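Local coordinates for lumazine protein (Photobacterium kishitanii, PDB 3A35), which probably serves as an antenna that shifts luciferase bioluminescence to shorter wavelengths, and here carries riboflavin in place of its lumazine chromophore, at residues G96-N101 with V180-N184; N68-F72 with I102-A106; V6-I12 with N79-V85. All blocks are in the same frame, centred on the assembly; numbering follows the deposited sequence.

Contact 1: residues G96-N101 with V180-N184; sequences GALTGN and VETLN. With RBF (riboflavin), chain C.
The riboflavin pocket is bordered here by residues 96-101, in the later part of the connection between the two barrels, which is held in shape by a carboxylate from the last strand of the second barrel. That carboxylate belongs to Glu181, on strand 177-182. Its side chain points toward the loop and is extended through chi1 and chi2 (both t), reaching the turn at Thr99-Gly100. Glu181 OE2 accepts two hydrogen bonds, from Thr99 N at 2.9 Å and Thr99 OG1 at 2.8 Å, while Glu181 OE1 accepts from Gly100 N at 2.9 Å. Thr99 is a p rotamer, and its OG1 also accepts from Asn101 N at 3.2 Å, making an ST turn. Gly100 has phi/psi of 90/-1°, where a CB would be jammed against the carbonyl O of Thr99. This conformation presents Gly100 O 3.0 Å from riboflavin O4'. The backbone of Gly100 is also tied to Ser48 of the first barrel. Away from the carboxylate, Leu98 and Leu183, both m,t rotamers, make an apolar contact at 3.6 Å between their CD2 atoms. Leu183 CD2 also closely approaches the backbone, 3.2 Å from Ala97 O. Nearest CA pairs are Gly96-Leu183 at 7.0 Å and Asn101-Glu181 at 6.5 Å. Glu181 thus binds the backbone amides of Thr99 and Gly100 and the Thr99 hydroxyl, fixing the ST turn that borders the ribityl end of the pocket in this two-barrel relative of riboflavin synthase.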
ATOM      1  N   GLY A  96       6.354   9.728   9.554  1.00 32.92           N
ATOM      2  CA  GLY A  96       5.293   9.109   8.783  1.00 27.44           C
ATOM      3  C   GLY A  96       5.560   7.611   8.977  1.00 25.71           C
ATOM      4  O   GLY A  96       5.347   6.852   8.048  1.00 24.06           O
ATOM      5  N   ALA A  97       6.146   7.123  10.045  1.00 20.14           N
ATOM      6  CA  ALA A  97       6.257   5.656  10.173  1.00 20.89           C
ATOM      7  C   ALA A  97       4.953   4.961  10.026  1.00 19.09           C
ATOM      8  O   ALA A  97       3.975   5.426  10.473  1.00 21.17           O
ATOM      9  CB  ALA A  97       6.907   5.164  11.481  1.00 21.29           C
ATOM     10  N   LEU A  98       5.015   3.808   9.394  1.00 14.76           N
ATOM     11  CA  LEU A  98       3.706   3.030   9.240  1.00 13.22           C
ATOM     12  C   LEU A  98       3.713   1.815  10.049  1.00 11.89           C
ATOM     13  O   LEU A  98       4.766   1.179  10.231  1.00 14.96           O
ATOM     14  CB  LEU A  98       3.568   2.631   7.703  1.00 14.25           C
ATOM     15  CG  LEU A  98       3.466   3.803   6.744  1.00 14.95           C
ATOM     16  CD1 LEU A  98       3.290   3.127   5.298  1.00 17.99           C
ATOM     17  CD2 LEU A  98       2.401   4.737   7.042  1.00 17.41           C
ATOM     18  N   THR A  99       2.553   1.459  10.600  1.00 14.63           N
ATOM     19  CA  THR A  99       2.404   0.227  11.328  1.00 13.36           C
ATOM     20  C   THR A  99       1.980  -1.009  10.512  1.00 13.42           C
ATOM     21  O   THR A  99       2.217  -2.131  10.925  1.00 16.21           O
ATOM     22  CB  THR A  99       1.322   0.315  12.447  1.00 14.46           C
ATOM     23  OG1 THR A  99       0.013   0.463  11.924  1.00 15.59           O
ATOM     24  CG2 THR A  99       1.582   1.431  13.451  1.00 17.16           C
ATOM     25  N   GLY A 100       1.417  -0.696   9.313  1.00 12.19           N
ATOM     26  CA  GLY A 100       0.878  -1.866   8.511  1.00 12.64           C
ATOM     27  C   GLY A 100      -0.578  -2.151   8.840  1.00 11.39           C
ATOM     28  O   GLY A 100      -1.150  -3.105   8.285  1.00 10.91           O
ATOM     29  N   ASN A 101      -1.232  -1.441   9.736  1.00 11.44           N
ATOM     30  CA  ASN A 101      -2.661  -1.656  10.096  1.00 11.94           C
ATOM     31  C   ASN A 101      -3.429  -0.704   9.216  1.00 12.49           C
ATOM     32  O   ASN A 101      -3.502   0.512   9.460  1.00 13.77           O
ATOM     33  CB  ASN A 101      -2.958  -1.272  11.577  1.00 15.85           C
ATOM     34  CG  ASN A 101      -4.434  -1.457  11.885  1.00 19.35           C
ATOM     35  OD1 ASN A 101      -5.090  -0.525  12.329  1.00 30.89           O
ATOM     36  ND2 ASN A 101      -4.924  -2.584  11.686  1.00 24.90           N
ATOM     37  N   VAL A 180      -5.682   2.821   2.952  1.00 12.19           N
ATOM     38  CA  VAL A 180      -5.224   4.046   3.731  1.00 11.89           C
ATOM     39  C   VAL A 180      -4.840   3.661   5.128  1.00 11.24           C
ATOM     40  O   VAL A 180      -5.568   2.870   5.822  1.00 13.22           O
ATOM     41  CB  VAL A 180      -6.433   5.048   3.736  1.00 12.31           C
ATOM     42  CG1 VAL A 180      -6.057   6.293   4.622  1.00 14.83           C
ATOM     43  CG2 VAL A 180      -6.923   5.391   2.364  1.00 14.41           C
ATOM     44  N   GLU A 181      -3.671   4.186   5.528  1.00 11.88           N
ATOM     45  CA  GLU A 181      -3.225   4.048   6.933  1.00 13.60           C
ATOM     46  C   GLU A 181      -3.150   5.490   7.439  1.00 13.08           C
ATOM     47  O   GLU A 181      -2.367   6.310   6.979  1.00 15.18           O
ATOM     48  CB  GLU A 181      -1.886   3.346   7.157  1.00 12.06           C
ATOM     49  CG  GLU A 181      -1.577   3.292   8.659  1.00 14.78           C
ATOM     50  CD  GLU A 181      -0.465   2.503   9.000  1.00 16.09           C
ATOM     51  OE1 GLU A 181       0.149   1.743   8.266  1.00 13.07           O
ATOM     52  OE2 GLU A 181      -0.039   2.689  10.192  1.00 16.97           O
ATOM     53  N   THR A 182      -4.028   5.818   8.399  1.00 18.38           N
ATOM     54  CA  THR A 182      -3.932   7.124   9.060  1.00 19.34           C
ATOM     55  C   THR A 182      -2.970   6.989  10.258  1.00 21.60           C
ATOM     56  O   THR A 182      -2.867   5.941  10.919  1.00 23.31           O
ATOM     57  CB  THR A 182      -5.295   7.606   9.536  1.00 22.20           C
ATOM     58  OG1 THR A 182      -5.795   6.630  10.452  1.00 24.31           O
ATOM     59  CG2 THR A 182      -6.252   7.728   8.317  1.00 21.94           C
ATOM     60  N   LEU A 183      -2.373   8.153  10.592  1.00 24.63           N
ATOM     61  CA  LEU A 183      -1.128   8.284  11.381  1.00 28.76           C
ATOM     62  C   LEU A 183      -1.229   9.479  12.285  1.00 34.74           C
ATOM     63  O   LEU A 183      -0.319  10.371  12.222  1.00 37.68           O
ATOM     64  CB  LEU A 183       0.058   8.570  10.457  1.00 29.85           C
ATOM     65  CG  LEU A 183       0.409   7.569   9.385  1.00 26.82           C
ATOM     66  CD1 LEU A 183       1.504   8.130   8.551  1.00 27.36           C
ATOM     67  CD2 LEU A 183       0.861   6.161   9.945  1.00 28.29           C
ATOM     68  N   ASN A 184      -2.233   9.499  13.164  1.00 37.81           N
ATOM     69  CA  ASN A 184      -3.056   8.341  13.619  1.00 41.95           C
ATOM     70  C   ASN A 184      -4.211   8.798  14.517  1.00 43.68           C
ATOM     71  O   ASN A 184      -4.028   9.682  15.394  1.00 46.69           O
ATOM     72  CB  ASN A 184      -2.209   7.338  14.433  1.00 43.16           C
ATOM     73  CG  ASN A 184      -0.958   7.966  14.992  1.00 46.68           C
ATOM     74  OD1 ASN A 184      -0.990   8.807  15.937  1.00 46.44           O
ATOM     75  ND2 ASN A 184       0.171   7.597  14.378  1.00 50.09           N
TER
HETATM   76  N1  RBF C 191      -3.834 -10.029   7.959  1.00 11.17           N
HETATM   77  C2  RBF C 191      -4.044 -10.964   7.009  1.00 10.34           C
HETATM   78  O2  RBF C 191      -5.131 -10.994   6.352  1.00 11.08           O
HETATM   79  N3  RBF C 191      -3.087 -11.901   6.637  1.00 10.42           N
HETATM   80  C4  RBF C 191      -1.812 -11.916   7.253  1.00  9.68           C
HETATM   81  O4  RBF C 191      -0.997 -12.770   6.881  1.00 10.49           O
HETATM   82  C4A RBF C 191      -1.657 -10.981   8.293  1.00  9.13           C
HETATM   83  N5  RBF C 191      -0.411 -11.038   9.027  1.00 12.60           N
HETATM   84  C5A RBF C 191      -0.247 -10.098  10.044  1.00 10.46           C
HETATM   85  C6  RBF C 191       0.901 -10.243  10.828  1.00 10.92           C
HETATM   86  C7  RBF C 191       1.028  -9.295  11.882  1.00 11.23           C
HETATM   87  C7M RBF C 191       2.282  -9.503  12.781  1.00 13.59           C
HETATM   88  C8  RBF C 191       0.137  -8.293  12.122  1.00  9.66           C
HETATM   89  C8M RBF C 191       0.399  -7.329  13.201  1.00 14.37           C
HETATM   90  C9  RBF C 191      -1.029  -8.151  11.290  1.00 11.39           C
HETATM   91  C9A RBF C 191      -1.252  -9.123  10.309  1.00 11.69           C
HETATM   92  N10 RBF C 191      -2.455  -9.089   9.527  1.00  9.34           N
HETATM   93  C10 RBF C 191      -2.635 -10.073   8.591  1.00  8.50           C
HETATM   94  C1' RBF C 191      -3.516  -8.210   9.805  1.00 10.09           C
HETATM   95  C2' RBF C 191      -3.667  -7.036   8.858  1.00 10.09           C
HETATM   96  O2' RBF C 191      -2.402  -6.296   8.808  1.00 11.04           O
HETATM   97  C3' RBF C 191      -4.695  -6.132   9.298  1.00 11.58           C
HETATM   98  O3' RBF C 191      -5.949  -7.001   9.360  1.00 12.43           O
HETATM   99  C4' RBF C 191      -5.077  -5.062   8.261  1.00  9.64           C
HETATM  100  O4' RBF C 191      -4.020  -4.079   8.193  1.00 11.66           O
HETATM  101  C5' RBF C 191      -6.373  -4.328   8.628  1.00 14.60           C
HETATM  102  O5' RBF C 191      -6.795  -3.422   7.607  1.00 13.26           O

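Contact 2: residues N68-F72 with I102-A106; sequences NTTTF and IKGVA. With RBF (riboflavin), chain C.
This is a van der Waals contact between the two barrels, where the loop 68-72 of the first meets the start of strand 104-114 of the second beside the ribityl end of riboflavin. The end-to-end directions from CA 69 to 71 and CA 102 to 105 lie 66° apart, with CA-CA distances of 4.5 Å for Thr69-Gly104 and 5.5 Å for Thr70-Val105. Gly104, nearly fully extended at 168/-179°, forms with Lys103 a classic beta bulge opposite Val180, and its CA makes a CH...O contact with Thr69 O at 3.3 Å. Ile102 CG2 is equally close to Thr69 O, 3.3 Å. Val105, a t rotamer pointing toward the loop, lays CG2 3.4 Å from Thr70 C and 3.9 Å from Thr71 CG2; Thr70 CG2 reaches Ile102 CB at 4.0 Å. Riboflavin O5' lies between the two sides, donating to Ile102 O at 2.6 Å and 2.6 Å from Thr69 OG1, in a hydrogen bond that is not settled; Ile102 N donates to riboflavin O4' at 2.9 Å. Thr71 N donates to Asn179 OD1 of the second barrel. Between the two segments themselves cohesion is apolar and CH...O in kind, and O5' probably supplies a polar bridge from Thr69 to Ile102.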
ATOM      1  N   ASN A  68     -11.606  -7.535   4.885  1.00 12.51           N
ATOM      2  CA  ASN A  68     -12.738  -6.589   4.895  1.00 14.41           C
ATOM      3  C   ASN A  68     -12.370  -5.161   4.928  1.00 15.17           C
ATOM      4  O   ASN A  68     -13.255  -4.256   4.873  1.00 15.20           O
ATOM      5  CB  ASN A  68     -13.618  -6.880   6.139  1.00 13.65           C
ATOM      6  CG  ASN A  68     -14.228  -8.253   6.067  1.00 14.83           C
ATOM      7  OD1 ASN A  68     -14.069  -9.068   6.958  1.00 21.93           O
ATOM      8  ND2 ASN A  68     -14.912  -8.496   4.956  1.00 18.02           N
ATOM      9  N   THR A  69     -11.029  -4.836   5.089  1.00 13.25           N
ATOM     10  CA  THR A  69     -10.639  -3.405   5.259  1.00 12.05           C
ATOM     11  C   THR A  69      -9.480  -3.007   4.310  1.00 12.46           C
ATOM     12  O   THR A  69      -8.875  -1.976   4.476  1.00 13.63           O
ATOM     13  CB  THR A  69     -10.102  -3.240   6.712  1.00 12.73           C
ATOM     14  OG1 THR A  69      -9.218  -4.292   7.030  1.00 16.44           O
ATOM     15  CG2 THR A  69     -11.311  -3.286   7.691  1.00 15.99           C
ATOM     16  N   THR A  70      -9.313  -3.820   3.258  1.00 10.77           N
ATOM     17  CA  THR A  70      -8.237  -3.573   2.251  1.00 10.73           C
ATOM     18  C   THR A  70      -8.725  -3.870   0.847  1.00 11.22           C
ATOM     19  O   THR A  70      -9.827  -4.435   0.670  1.00 13.34           O
ATOM     20  CB  THR A  70      -6.985  -4.501   2.536  1.00 11.80           C
ATOM     21  OG1 THR A  70      -7.433  -5.868   2.425  1.00 12.58           O
ATOM     22  CG2 THR A  70      -6.425  -4.268   3.957  1.00 12.74           C
ATOM     23  N   THR A  71      -7.889  -3.565  -0.144  1.00 10.31           N
ATOM     24  CA  THR A  71      -8.261  -3.790  -1.551  1.00 11.17           C
ATOM     25  C   THR A  71      -8.063  -5.185  -2.026  1.00 11.72           C
ATOM     26  O   THR A  71      -8.415  -5.494  -3.223  1.00 13.06           O
ATOM     27  CB  THR A  71      -7.534  -2.741  -2.409  1.00 11.16           C
ATOM     28  OG1 THR A  71      -6.157  -3.014  -2.238  1.00 12.51           O
ATOM     29  CG2 THR A  71      -7.879  -1.356  -1.976  1.00 12.93           C
ATOM     30  N   PHE A  72      -7.383  -6.055  -1.243  1.00 11.20           N
ATOM     31  CA  PHE A  72      -6.977  -7.350  -1.814  1.00 11.81           C
ATOM     32  C   PHE A  72      -8.123  -8.178  -2.469  1.00 11.72           C
ATOM     33  O   PHE A  72      -7.889  -8.735  -3.553  1.00 12.49           O
ATOM     34  CB  PHE A  72      -6.348  -8.199  -0.749  1.00 12.24           C
ATOM     35  CG  PHE A  72      -4.995  -7.687  -0.318  1.00  9.93           C
ATOM     36  CD1 PHE A  72      -3.908  -7.852  -1.149  1.00 11.48           C
ATOM     37  CD2 PHE A  72      -4.837  -7.001   0.866  1.00 11.30           C
ATOM     38  CE1 PHE A  72      -2.638  -7.378  -0.712  1.00 11.88           C
ATOM     39  CE2 PHE A  72      -3.583  -6.523   1.283  1.00 12.11           C
ATOM     40  CZ  PHE A  72      -2.498  -6.679   0.485  1.00 13.72           C
ATOM     41  N   ILE A 102      -3.991  -1.206   8.068  1.00 11.49           N
ATOM     42  CA  ILE A 102      -4.749  -0.334   7.227  1.00 12.33           C
ATOM     43  C   ILE A 102      -6.133  -0.029   7.894  1.00 11.39           C
ATOM     44  O   ILE A 102      -6.824  -0.911   8.341  1.00 12.61           O
ATOM     45  CB  ILE A 102      -4.981  -1.080   5.851  1.00 12.06           C
ATOM     46  CG1 ILE A 102      -3.616  -1.326   5.115  1.00  9.81           C
ATOM     47  CG2 ILE A 102      -6.004  -0.427   5.010  1.00 10.71           C
ATOM     48  CD1 ILE A 102      -2.897  -0.016   4.894  1.00 11.94           C
ATOM     49  N   LYS A 103      -6.429   1.223   7.869  1.00 12.80           N
ATOM     50  CA  LYS A 103      -7.720   1.723   8.464  1.00 14.39           C
ATOM     51  C   LYS A 103      -8.875   1.433   7.573  1.00 16.43           C
ATOM     52  O   LYS A 103     -10.013   1.266   8.101  1.00 19.14           O
ATOM     53  CB  LYS A 103      -7.588   3.192   8.739  1.00 15.74           C
ATOM     54  CG  LYS A 103      -6.460   3.448   9.692  1.00 20.08           C
ATOM     55  CD  LYS A 103      -6.350   2.446  10.864  1.00 28.60           C
ATOM     56  CE  LYS A 103      -5.283   2.952  11.851  1.00 31.83           C
ATOM     57  NZ  LYS A 103      -4.680   1.831  12.650  1.00 38.11           N
ATOM     58  N   GLY A 104      -8.732   1.463   6.262  1.00 13.76           N
ATOM     59  CA  GLY A 104      -9.847   1.058   5.416  1.00 15.12           C
ATOM     60  C   GLY A 104      -9.503   1.471   3.988  1.00 12.50           C
ATOM     61  O   GLY A 104      -8.390   1.958   3.674  1.00 14.57           O
ATOM     62  N   VAL A 105     -10.411   1.210   3.061  1.00 13.83           N
ATOM     63  CA  VAL A 105     -10.272   1.532   1.680  1.00 14.09           C
ATOM     64  C   VAL A 105     -10.797   2.915   1.377  1.00 14.77           C
ATOM     65  O   VAL A 105     -11.865   3.335   1.867  1.00 17.02           O
ATOM     66  CB  VAL A 105     -10.975   0.486   0.870  1.00 15.34           C
ATOM     67  CG1 VAL A 105     -10.908   0.786  -0.584  1.00 17.43           C
ATOM     68  CG2 VAL A 105     -10.368  -0.862   1.026  1.00 16.55           C
ATOM     69  N   ALA A 106     -10.100   3.597   0.533  1.00 13.71           N
ATOM     70  CA  ALA A 106     -10.614   4.895  -0.090  1.00 14.27           C
ATOM     71  C   ALA A 106     -10.480   4.878  -1.572  1.00 14.85           C
ATOM     72  O   ALA A 106      -9.962   3.897  -2.172  1.00 15.72           O
ATOM     73  CB  ALA A 106      -9.930   6.106   0.537  1.00 14.91           C
TER
HETATM   74  N1  RBF C 191      -3.834 -10.029   7.959  1.00 11.17           N
HETATM   75  C2  RBF C 191      -4.044 -10.964   7.009  1.00 10.34           C
HETATM   76  O2  RBF C 191      -5.131 -10.994   6.352  1.00 11.08           O
HETATM   77  N3  RBF C 191      -3.087 -11.901   6.637  1.00 10.42           N
HETATM   78  C4  RBF C 191      -1.812 -11.916   7.253  1.00  9.68           C
HETATM   79  O4  RBF C 191      -0.997 -12.770   6.881  1.00 10.49           O
HETATM   80  C4A RBF C 191      -1.657 -10.981   8.293  1.00  9.13           C
HETATM   81  N5  RBF C 191      -0.411 -11.038   9.027  1.00 12.60           N
HETATM   82  C5A RBF C 191      -0.247 -10.098  10.044  1.00 10.46           C
HETATM   83  C6  RBF C 191       0.901 -10.243  10.828  1.00 10.92           C
HETATM   84  C7  RBF C 191       1.028  -9.295  11.882  1.00 11.23           C
HETATM   85  C7M RBF C 191       2.282  -9.503  12.781  1.00 13.59           C
HETATM   86  C8  RBF C 191       0.137  -8.293  12.122  1.00  9.66           C
HETATM   87  C8M RBF C 191       0.399  -7.329  13.201  1.00 14.37           C
HETATM   88  C9  RBF C 191      -1.029  -8.151  11.290  1.00 11.39           C
HETATM   89  C9A RBF C 191      -1.252  -9.123  10.309  1.00 11.69           C
HETATM   90  N10 RBF C 191      -2.455  -9.089   9.527  1.00  9.34           N
HETATM   91  C10 RBF C 191      -2.635 -10.073   8.591  1.00  8.50           C
HETATM   92  C1' RBF C 191      -3.516  -8.210   9.805  1.00 10.09           C
HETATM   93  C2' RBF C 191      -3.667  -7.036   8.858  1.00 10.09           C
HETATM   94  O2' RBF C 191      -2.402  -6.296   8.808  1.00 11.04           O
HETATM   95  C3' RBF C 191      -4.695  -6.132   9.298  1.00 11.58           C
HETATM   96  O3' RBF C 191      -5.949  -7.001   9.360  1.00 12.43           O
HETATM   97  C4' RBF C 191      -5.077  -5.062   8.261  1.00  9.64           C
HETATM   98  O4' RBF C 191      -4.020  -4.079   8.193  1.00 11.66           O
HETATM   99  C5' RBF C 191      -6.373  -4.328   8.628  1.00 14.60           C
HETATM  100  O5' RBF C 191      -6.795  -3.422   7.607  1.00 13.26           O

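Contact 3: residues V6-I12 with N79-V85; sequences VQGAGII and NKVNLEV
Gln7 and Leu83 bury the most surface where strands 8-12 and 80-84 pair antiparallel, their axes 4.4 Å apart at closest and 140° between directions. Leu83 O accepts from Gln7 N at 2.9 Å and weakly from Gly8 N at 3.5 Å: Gln7 and Gly8 form a classic beta bulge. Beyond it the Gln7 amide pairs with the Val85 backbone as a neighbouring strand would, Gln7 OE1 accepting from Val85 N at 2.8 Å and Gln7 NE2 donating to Val85 O at 3.1 Å. Leu83 (m,t) packs over Gly10, with Leu83 CD1 3.5 Å from Gly10 N; a CB there would be tight. Hydrogen-bonded pairs are Gly8-Leu83 (Leu83 N to Gly8 O, 2.9 Å) and Gly10-Val81 (Gly10 N to Val81 O 2.9 Å, Val81 N to Gly10 O 2.8 Å). Ala9-Asn82 and Ile11-Lys80 are non-hydrogen-bonded, and Ile12 N donates to Asn79 O at 2.9 Å. This pairing closes the first six-stranded barrel, between strands 22-27 and 41-44, with helix 30-34 touching Gln7, Leu83 and Val85.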
ATOM      1  N   VAL A   6       8.509   2.491  -0.252  1.00 13.87           N
ATOM      2  CA  VAL A   6       8.364   1.242  -1.058  1.00 13.64           C
ATOM      3  C   VAL A   6       9.638   0.804  -1.678  1.00 14.65           C
ATOM      4  O   VAL A   6      10.322   1.617  -2.385  1.00 16.46           O
ATOM      5  CB  VAL A   6       7.200   1.431  -2.111  1.00 14.16           C
ATOM      6  CG1 VAL A   6       7.078   0.199  -3.045  1.00 14.73           C
ATOM      7  CG2 VAL A   6       5.889   1.702  -1.377  1.00 17.28           C
ATOM      8  N   GLN A   7      10.015  -0.417  -1.494  1.00 13.20           N
ATOM      9  CA  GLN A   7      11.297  -0.938  -1.961  1.00 13.93           C
ATOM     10  C   GLN A   7      11.202  -1.630  -3.277  1.00 16.18           C
ATOM     11  O   GLN A   7      12.221  -1.771  -3.993  1.00 17.96           O
ATOM     12  CB  GLN A   7      11.792  -1.981  -0.981  1.00 14.73           C
ATOM     13  CG  GLN A   7      12.135  -1.393   0.337  1.00 18.35           C
ATOM     14  CD  GLN A   7      12.223  -2.434   1.456  1.00 18.49           C
ATOM     15  OE1 GLN A   7      11.961  -3.600   1.316  1.00 17.83           O
ATOM     16  NE2 GLN A   7      12.640  -1.918   2.657  1.00 27.21           N
ATOM     17  N   GLY A   8      10.013  -2.021  -3.739  1.00 14.80           N
ATOM     18  CA  GLY A   8       9.893  -2.615  -5.118  1.00 16.32           C
ATOM     19  C   GLY A   8       8.419  -2.963  -5.325  1.00 11.81           C
ATOM     20  O   GLY A   8       7.592  -2.780  -4.434  1.00 13.07           O
ATOM     21  N   ALA A   9       8.178  -3.526  -6.463  1.00 14.05           N
ATOM     22  CA  ALA A   9       6.801  -3.806  -6.885  1.00 15.60           C
ATOM     23  C   ALA A   9       6.759  -5.319  -7.073  1.00 14.01           C
ATOM     24  O   ALA A   9       7.656  -5.936  -7.654  1.00 15.74           O
ATOM     25  CB  ALA A   9       6.600  -3.117  -8.252  1.00 19.85           C
ATOM     26  N   GLY A  10       5.661  -5.912  -6.572  1.00 10.93           N
ATOM     27  CA  GLY A  10       5.328  -7.276  -6.888  1.00 11.42           C
ATOM     28  C   GLY A  10       4.202  -7.346  -7.950  1.00 11.59           C
ATOM     29  O   GLY A  10       3.463  -6.361  -8.080  1.00 12.62           O
ATOM     30  N   ILE A  11       4.122  -8.453  -8.683  1.00 11.41           N
ATOM     31  CA  ILE A  11       3.059  -8.599  -9.644  1.00 11.87           C
ATOM     32  C   ILE A  11       2.225  -9.837  -9.229  1.00 10.99           C
ATOM     33  O   ILE A  11       2.785 -10.930  -9.040  1.00 12.69           O
ATOM     34  CB  ILE A  11       3.647  -8.744 -11.009  1.00 13.42           C
ATOM     35  CG1 ILE A  11       4.476  -7.493 -11.461  1.00 16.58           C
ATOM     36  CG2 ILE A  11       2.500  -9.048 -12.044  1.00 14.58           C
ATOM     37  CD1 ILE A  11       3.631  -6.253 -11.749  1.00 25.66           C
ATOM     38  N   ILE A  12       0.940  -9.657  -9.060  1.00  9.94           N
ATOM     39  CA  ILE A  12       0.111 -10.817  -8.610  1.00 10.78           C
ATOM     40  C   ILE A  12       0.104 -11.895  -9.709  1.00 11.28           C
ATOM     41  O   ILE A  12      -0.170 -11.572 -10.919  1.00 13.23           O
ATOM     42  CB  ILE A  12      -1.291 -10.392  -8.321  1.00 11.72           C
ATOM     43  CG1 ILE A  12      -1.369  -9.333  -7.211  1.00 11.22           C
ATOM     44  CG2 ILE A  12      -2.172 -11.620  -7.974  1.00 11.77           C
ATOM     45  CD1 ILE A  12      -2.704  -8.867  -6.913  1.00 13.17           C
ATOM     46  N   ASN A  79      -2.001  -7.357 -11.427  1.00 11.68           N
ATOM     47  CA  ASN A  79      -1.893  -6.072 -10.742  1.00 12.71           C
ATOM     48  C   ASN A  79      -0.541  -6.003  -9.984  1.00 12.55           C
ATOM     49  O   ASN A  79       0.055  -6.982  -9.540  1.00 12.11           O
ATOM     50  CB  ASN A  79      -2.991  -5.915  -9.725  1.00 12.24           C
ATOM     51  CG  ASN A  79      -4.387  -5.733 -10.337  1.00 14.79           C
ATOM     52  OD1 ASN A  79      -4.546  -5.541 -11.646  1.00 19.51           O
ATOM     53  ND2 ASN A  79      -5.360  -5.735  -9.543  1.00 13.37           N
ATOM     54  N   LYS A  80      -0.097  -4.760  -9.822  1.00 13.45           N
ATOM     55  CA  LYS A  80       1.200  -4.436  -9.219  1.00 12.64           C
ATOM     56  C   LYS A  80       0.885  -3.980  -7.801  1.00 12.20           C
ATOM     57  O   LYS A  80       0.053  -3.119  -7.527  1.00 12.70           O
ATOM     58  CB  LYS A  80       1.834  -3.291  -9.958  1.00 16.21           C
ATOM     59  CG  LYS A  80       3.042  -2.741  -9.388  1.00 21.92           C
ATOM     60  CD  LYS A  80       3.666  -1.993 -10.577  1.00 34.47           C
ATOM     61  CE  LYS A  80       3.949  -0.627 -10.194  1.00 37.07           C
ATOM     62  NZ  LYS A  80       2.673   0.083 -10.696  1.00 42.28           N
ATOM     63  N   VAL A  81       1.651  -4.568  -6.850  1.00 11.16           N
ATOM     64  CA  VAL A  81       1.506  -4.269  -5.406  1.00 11.82           C
ATOM     65  C   VAL A  81       2.815  -3.665  -4.890  1.00 10.88           C
ATOM     66  O   VAL A  81       3.899  -4.046  -5.310  1.00 12.67           O
ATOM     67  CB  VAL A  81       1.112  -5.480  -4.575  1.00 11.48           C
ATOM     68  CG1 VAL A  81      -0.257  -6.060  -5.173  1.00 13.10           C
ATOM     69  CG2 VAL A  81       2.199  -6.510  -4.600  1.00 14.07           C
ATOM     70  N   ASN A  82       2.734  -2.745  -3.939  1.00 10.40           N
ATOM     71  CA  ASN A  82       3.962  -2.188  -3.314  1.00 10.21           C
ATOM     72  C   ASN A  82       4.476  -3.140  -2.293  1.00  9.97           C
ATOM     73  O   ASN A  82       3.693  -3.673  -1.497  1.00 12.12           O
ATOM     74  CB  ASN A  82       3.570  -0.871  -2.677  1.00 10.90           C
ATOM     75  CG  ASN A  82       3.162   0.183  -3.709  1.00 10.45           C
ATOM     76  OD1 ASN A  82       3.625   0.090  -4.879  1.00 12.25           O
ATOM     77  ND2 ASN A  82       2.413   1.168  -3.288  1.00 10.76           N
ATOM     78  N   LEU A  83       5.794  -3.272  -2.191  1.00  9.45           N
ATOM     79  CA  LEU A  83       6.454  -4.153  -1.185  1.00  9.56           C
ATOM     80  C   LEU A  83       7.397  -3.370  -0.286  1.00 10.19           C
ATOM     81  O   LEU A  83       8.192  -2.558  -0.812  1.00 11.23           O
ATOM     82  CB  LEU A  83       7.288  -5.236  -1.917  1.00 10.34           C
ATOM     83  CG  LEU A  83       6.461  -6.090  -2.909  1.00 11.89           C
ATOM     84  CD1 LEU A  83       7.386  -7.024  -3.698  1.00 14.61           C
ATOM     85  CD2 LEU A  83       5.320  -6.884  -2.159  1.00 11.08           C
ATOM     86  N   GLU A  84       7.377  -3.656   1.011  1.00  9.64           N
ATOM     87  CA  GLU A  84       8.387  -3.061   1.926  1.00  9.28           C
ATOM     88  C   GLU A  84       8.680  -4.083   3.033  1.00 11.09           C
ATOM     89  O   GLU A  84       7.782  -4.562   3.751  1.00 12.35           O
ATOM     90  CB  GLU A  84       7.910  -1.811   2.562  1.00 11.03           C
ATOM     91  CG  GLU A  84       9.009  -1.139   3.441  1.00 13.22           C
ATOM     92  CD  GLU A  84       8.560   0.065   4.173  1.00 16.12           C
ATOM     93  OE1 GLU A  84       7.444   0.583   4.099  1.00 16.33           O
ATOM     94  OE2 GLU A  84       9.428   0.455   5.062  1.00 18.75           O
ATOM     95  N   VAL A  85       9.963  -4.458   3.118  1.00 13.29           N
ATOM     96  CA  VAL A  85      10.452  -5.343   4.218  1.00 13.56           C
ATOM     97  C   VAL A  85      10.912  -4.453   5.353  1.00 12.76           C
ATOM     98  O   VAL A  85      11.348  -3.345   5.150  1.00 16.70           O
ATOM     99  CB  VAL A  85      11.569  -6.196   3.651  1.00 14.79           C
ATOM    100  CG1 VAL A  85      12.188  -7.119   4.782  1.00 14.51           C
ATOM    101  CG2 VAL A  85      11.044  -7.040   2.526  1.00 13.84           C
TER

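How the contacts relate
Contacts 1 and 2 are contiguous at the ribityl end of riboflavin, their centres 12 Å apart; contact 1 touches the ligand through Gly100 and Asn101, contact 2 through Thr69, Thr70 and Ile102. Residues 96-101 run straight into 102-106, and strands 104-114 and 177-182 are neighbours in the second barrel: Val180 O lies 2.8 Å from Lys103 N and Val180 N 2.9 Å from Gly104 O, probable hydrogen bonds. Along the chain the two contacts cross. Contact 3 lies across the chain's centre, its own centre about 17 Å from each of the other two and its nearest atoms about 5 Å from either. It closes the first barrel without bordering the ligand; Leu83's side chain is about 13 Å from riboflavin.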